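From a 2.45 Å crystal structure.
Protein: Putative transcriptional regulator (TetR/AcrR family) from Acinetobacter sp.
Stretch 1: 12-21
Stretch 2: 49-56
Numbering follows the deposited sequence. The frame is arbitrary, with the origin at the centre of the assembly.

Stretch 1 (12-21) SEAKRQHILD
Stretch 2 49-56: GSFYHYFE

How are the two backbones set against each other? Residues 13-21 form a helix that runs on beyond the stretch, with regular bonds such as Arg16 N to Ser12 O (2.8 Å), Ile19 N to Lys15 O (2.9 Å) and Leu20 N to Arg16 O (3.1 Å). Residues 49-54 are the last part of a second helix. The axes approach to 10.6 Å, and their N-to-C directions differ by 104° (signed crossing angle -104°), so the helices cross nearly at right angles. Two pairs fix the register: Arg16 CA lies 6.5 Å from Tyr54 CA, and Ile19 CA lies 7.8 Å from Phe51 CA. Together the stretches bury 441 Å².

What does the beginning of stretch 2 contribute? Gly49, at phi/psi -57/-41, stays out of reach of stretch 1. Ser50 points toward it with chi1 t (-179°), and Lys15 answers with a fully extended side chain, t at all four chi angles, whose NZ donates a hydrogen bond to Ser50 OG at 2.9 Å. The long aliphatic arm thereby carries its charge across to the hydroxyl. Phe51 (chi1 167°, chi2 98°) leaves its CB sideways and is buried; Ile19 CG2 meets its ring at the edge, near the ring plane, 4.0 Å from Phe51 CD1. Ile19, chi1 m and chi2 t, points toward stretch 2, where its branched side chain finds apolar partners.

Why does Tyr54 dominate the contact? Tyr52 and His53, both chi1 m, make no contact with stretch 1, whereas Tyr54 points toward it and has 107 Å² covered, the largest share of any residue here. With chi1 -71° and chi2 85°, its ring reaches Ser12, Lys15, Arg16 and Ile19. Arg16 CB packs 3.5 Å from Tyr54 CD2, Ile19 CD1 lies 4.3 Å from Tyr54 CD1, and Lys15 CD comes within 3.2 Å of Tyr54 OH. That hydroxyl also donates a weak hydrogen bond to Ser12 O, 3.3 Å from Tyr54 OH. The same carbonyl accepts the backbone bond from Arg16 N, so the tyrosine adds a second donor to that oxygen.

How does the chain close the contact after the helix? Phe55 is the first residue to leave helical geometry, at phi/psi -132/133, though its N still bonds to Phe51 O at 2.9 Å. Its CB points sideways, but with chi1 -51° and chi2 -76° the ring end comes nearer to stretch 1. There Ile19 CG2 sits 3.8 Å from Phe55 CE2, while Leu20 CG (side chain m, t) and Arg16 CG each lie 4.0 Å from Phe55 CZ. Arg16 is extended, t through chi3 with chi4 -82°, and Phe55 CE1 lies over one face of its guanidinium. Arg16 NH2 also forms a salt bridge with Glu13 OE2 at 3.6 Å. Glu56, phi/psi -76/-18 and chi1 p, lies beyond the contact.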

# COMPACT_ATOMS: atom_id res chain seq x y z
N SER A 12 7.09 16.84 -31.37
CA SER A 12 5.89 16.07 -31.79
C SER A 12 5.84 14.82 -30.91
O SER A 12 5.03 14.77 -29.95
CB SER A 12 5.89 15.75 -33.30
OG SER A 12 4.61 15.33 -33.73
N GLU A 13 6.71 13.83 -31.16
CA GLU A 13 6.79 12.71 -30.24
C GLU A 13 7.35 13.18 -28.88
O GLU A 13 6.91 12.72 -27.81
CB GLU A 13 7.58 11.53 -30.82
CG GLU A 13 7.55 10.25 -29.91
CD GLU A 13 6.11 9.77 -29.52
OE1 GLU A 13 5.20 9.80 -30.39
OE2 GLU A 13 5.92 9.35 -28.35
N ALA A 14 8.28 14.11 -28.91
CA ALA A 14 8.84 14.66 -27.69
C ALA A 14 7.79 15.51 -26.98
O ALA A 14 7.75 15.54 -25.75
CB ALA A 14 10.15 15.46 -27.99
N LYS A 15 6.92 16.17 -27.73
CA LYS A 15 5.79 16.89 -27.13
C LYS A 15 4.82 15.91 -26.45
O LYS A 15 4.49 16.04 -25.27
CB LYS A 15 5.05 17.72 -28.17
CG LYS A 15 4.07 18.69 -27.57
CD LYS A 15 3.09 19.21 -28.62
CE LYS A 15 2.54 20.60 -28.31
NZ LYS A 15 1.88 21.18 -29.54
N ARG A 16 4.40 14.91 -27.20
CA ARG A 16 3.59 13.86 -26.63
C ARG A 16 4.20 13.39 -25.30
O ARG A 16 3.48 13.26 -24.31
CB ARG A 16 3.49 12.71 -27.60
CG ARG A 16 2.47 11.67 -27.23
CD ARG A 16 2.40 10.59 -28.31
NE ARG A 16 1.47 9.53 -27.95
CZ ARG A 16 1.75 8.50 -27.14
NH1 ARG A 16 0.82 7.59 -26.87
NH2 ARG A 16 2.96 8.37 -26.60
N GLN A 17 5.53 13.18 -25.27
CA GLN A 17 6.23 12.68 -24.07
C GLN A 17 6.22 13.70 -22.98
O GLN A 17 6.08 13.35 -21.80
CB GLN A 17 7.72 12.37 -24.34
CG GLN A 17 8.02 11.29 -25.41
CD GLN A 17 7.34 9.97 -25.14
OE1 GLN A 17 7.03 9.63 -23.98
NE2 GLN A 17 7.07 9.21 -26.21
N HIS A 18 6.39 14.96 -23.36
CA HIS A 18 6.31 16.03 -22.37
C HIS A 18 4.97 16.01 -21.66
O HIS A 18 4.91 16.09 -20.43
CB HIS A 18 6.51 17.42 -22.98
CG HIS A 18 6.39 18.51 -21.96
ND1 HIS A 18 7.40 18.81 -21.08
CD2 HIS A 18 5.35 19.33 -21.65
CE1 HIS A 18 7.00 19.79 -20.28
NE2 HIS A 18 5.76 20.12 -20.61
N ILE A 19 3.90 15.89 -22.44
CA ILE A 19 2.56 15.89 -21.88
C ILE A 19 2.37 14.72 -20.91
O ILE A 19 1.88 14.92 -19.81
CB ILE A 19 1.49 15.87 -22.97
CG1 ILE A 19 1.60 17.14 -23.85
CG2 ILE A 19 0.11 15.83 -22.37
CD1 ILE A 19 0.85 17.03 -25.08
N LEU A 20 2.77 13.53 -21.31
CA LEU A 20 2.67 12.37 -20.44
C LEU A 20 3.46 12.60 -19.17
O LEU A 20 2.96 12.35 -18.08
CB LEU A 20 3.16 11.11 -21.14
CG LEU A 20 2.16 10.67 -22.19
CD1 LEU A 20 2.87 9.87 -23.24
CD2 LEU A 20 1.00 9.88 -21.59
N ASP A 21 4.69 13.11 -19.30
CA ASP A 21 5.52 13.36 -18.13
C ASP A 21 4.96 14.46 -17.21
O ASP A 21 4.98 14.29 -15.99
CB ASP A 21 6.98 13.61 -18.55
CG ASP A 21 7.63 12.35 -19.18
OD1 ASP A 21 7.17 11.20 -18.84
OD2 ASP A 21 8.57 12.50 -20.01
N GLY A 49 -6.52 22.58 -27.35
CA GLY A 49 -6.66 22.15 -28.73
C GLY A 49 -5.54 21.23 -29.12
O GLY A 49 -5.75 20.22 -29.80
N SER A 50 -4.34 21.58 -28.67
CA SER A 50 -3.13 20.80 -28.86
C SER A 50 -3.19 19.40 -28.23
O SER A 50 -3.00 18.38 -28.90
CB SER A 50 -1.97 21.60 -28.24
OG SER A 50 -0.72 20.95 -28.38
N PHE A 51 -3.45 19.38 -26.93
CA PHE A 51 -3.58 18.15 -26.15
C PHE A 51 -4.55 17.19 -26.82
O PHE A 51 -4.35 15.98 -26.85
CB PHE A 51 -4.07 18.51 -24.73
CG PHE A 51 -4.52 17.35 -23.95
CD1 PHE A 51 -3.68 16.75 -23.04
CD2 PHE A 51 -5.78 16.84 -24.11
CE1 PHE A 51 -4.08 15.67 -22.31
CE2 PHE A 51 -6.19 15.75 -23.38
CZ PHE A 51 -5.35 15.16 -22.49
N TYR A 52 -5.60 17.74 -27.38
CA TYR A 52 -6.57 16.90 -28.01
C TYR A 52 -6.09 16.38 -29.37
O TYR A 52 -6.64 15.40 -29.85
CB TYR A 52 -7.92 17.59 -28.11
CG TYR A 52 -8.77 17.47 -26.86
CD1 TYR A 52 -9.33 18.60 -26.27
CD2 TYR A 52 -9.03 16.23 -26.29
CE1 TYR A 52 -10.12 18.51 -25.16
CE2 TYR A 52 -9.82 16.11 -25.15
CZ TYR A 52 -10.36 17.26 -24.59
OH TYR A 52 -11.16 17.15 -23.48
N HIS A 53 -5.07 16.97 -29.99
CA HIS A 53 -4.47 16.31 -31.16
C HIS A 53 -3.77 14.99 -30.80
O HIS A 53 -3.78 14.05 -31.57
CB HIS A 53 -3.55 17.26 -31.91
CG HIS A 53 -4.30 18.23 -32.76
ND1 HIS A 53 -5.52 17.94 -33.33
CD2 HIS A 53 -4.00 19.50 -33.14
CE1 HIS A 53 -5.95 18.98 -34.02
NE2 HIS A 53 -5.05 19.94 -33.92
N TYR A 54 -3.21 14.95 -29.61
CA TYR A 54 -2.46 13.79 -29.10
C TYR A 54 -3.33 12.74 -28.43
O TYR A 54 -3.13 11.55 -28.63
CB TYR A 54 -1.39 14.28 -28.11
CG TYR A 54 -0.28 15.01 -28.82
CD1 TYR A 54 -0.40 16.38 -29.13
CD2 TYR A 54 0.85 14.34 -29.26
CE1 TYR A 54 0.60 17.05 -29.83
CE2 TYR A 54 1.84 14.99 -29.96
CZ TYR A 54 1.73 16.35 -30.24
OH TYR A 54 2.75 16.99 -30.93
N PHE A 55 -4.28 13.18 -27.62
CA PHE A 55 -5.13 12.25 -26.88
C PHE A 55 -6.57 12.61 -27.02
O PHE A 55 -6.94 13.76 -26.81
CB PHE A 55 -4.77 12.31 -25.42
CG PHE A 55 -3.34 12.16 -25.17
CD1 PHE A 55 -2.77 10.92 -25.25
CD2 PHE A 55 -2.57 13.24 -24.87
CE1 PHE A 55 -1.43 10.75 -25.01
CE2 PHE A 55 -1.23 13.10 -24.66
CZ PHE A 55 -0.65 11.84 -24.73
N GLU A 56 -7.42 11.65 -27.31
CA GLU A 56 -8.83 11.99 -27.51
C GLU A 56 -9.65 12.29 -26.23
O GLU A 56 -10.70 12.90 -26.30
CB GLU A 56 -9.51 10.94 -28.41
CG GLU A 56 -9.61 9.52 -27.82
CD GLU A 56 -10.36 8.57 -28.77
OE1 GLU A 56 -9.97 8.51 -29.96
OE2 GLU A 56 -11.35 7.91 -28.33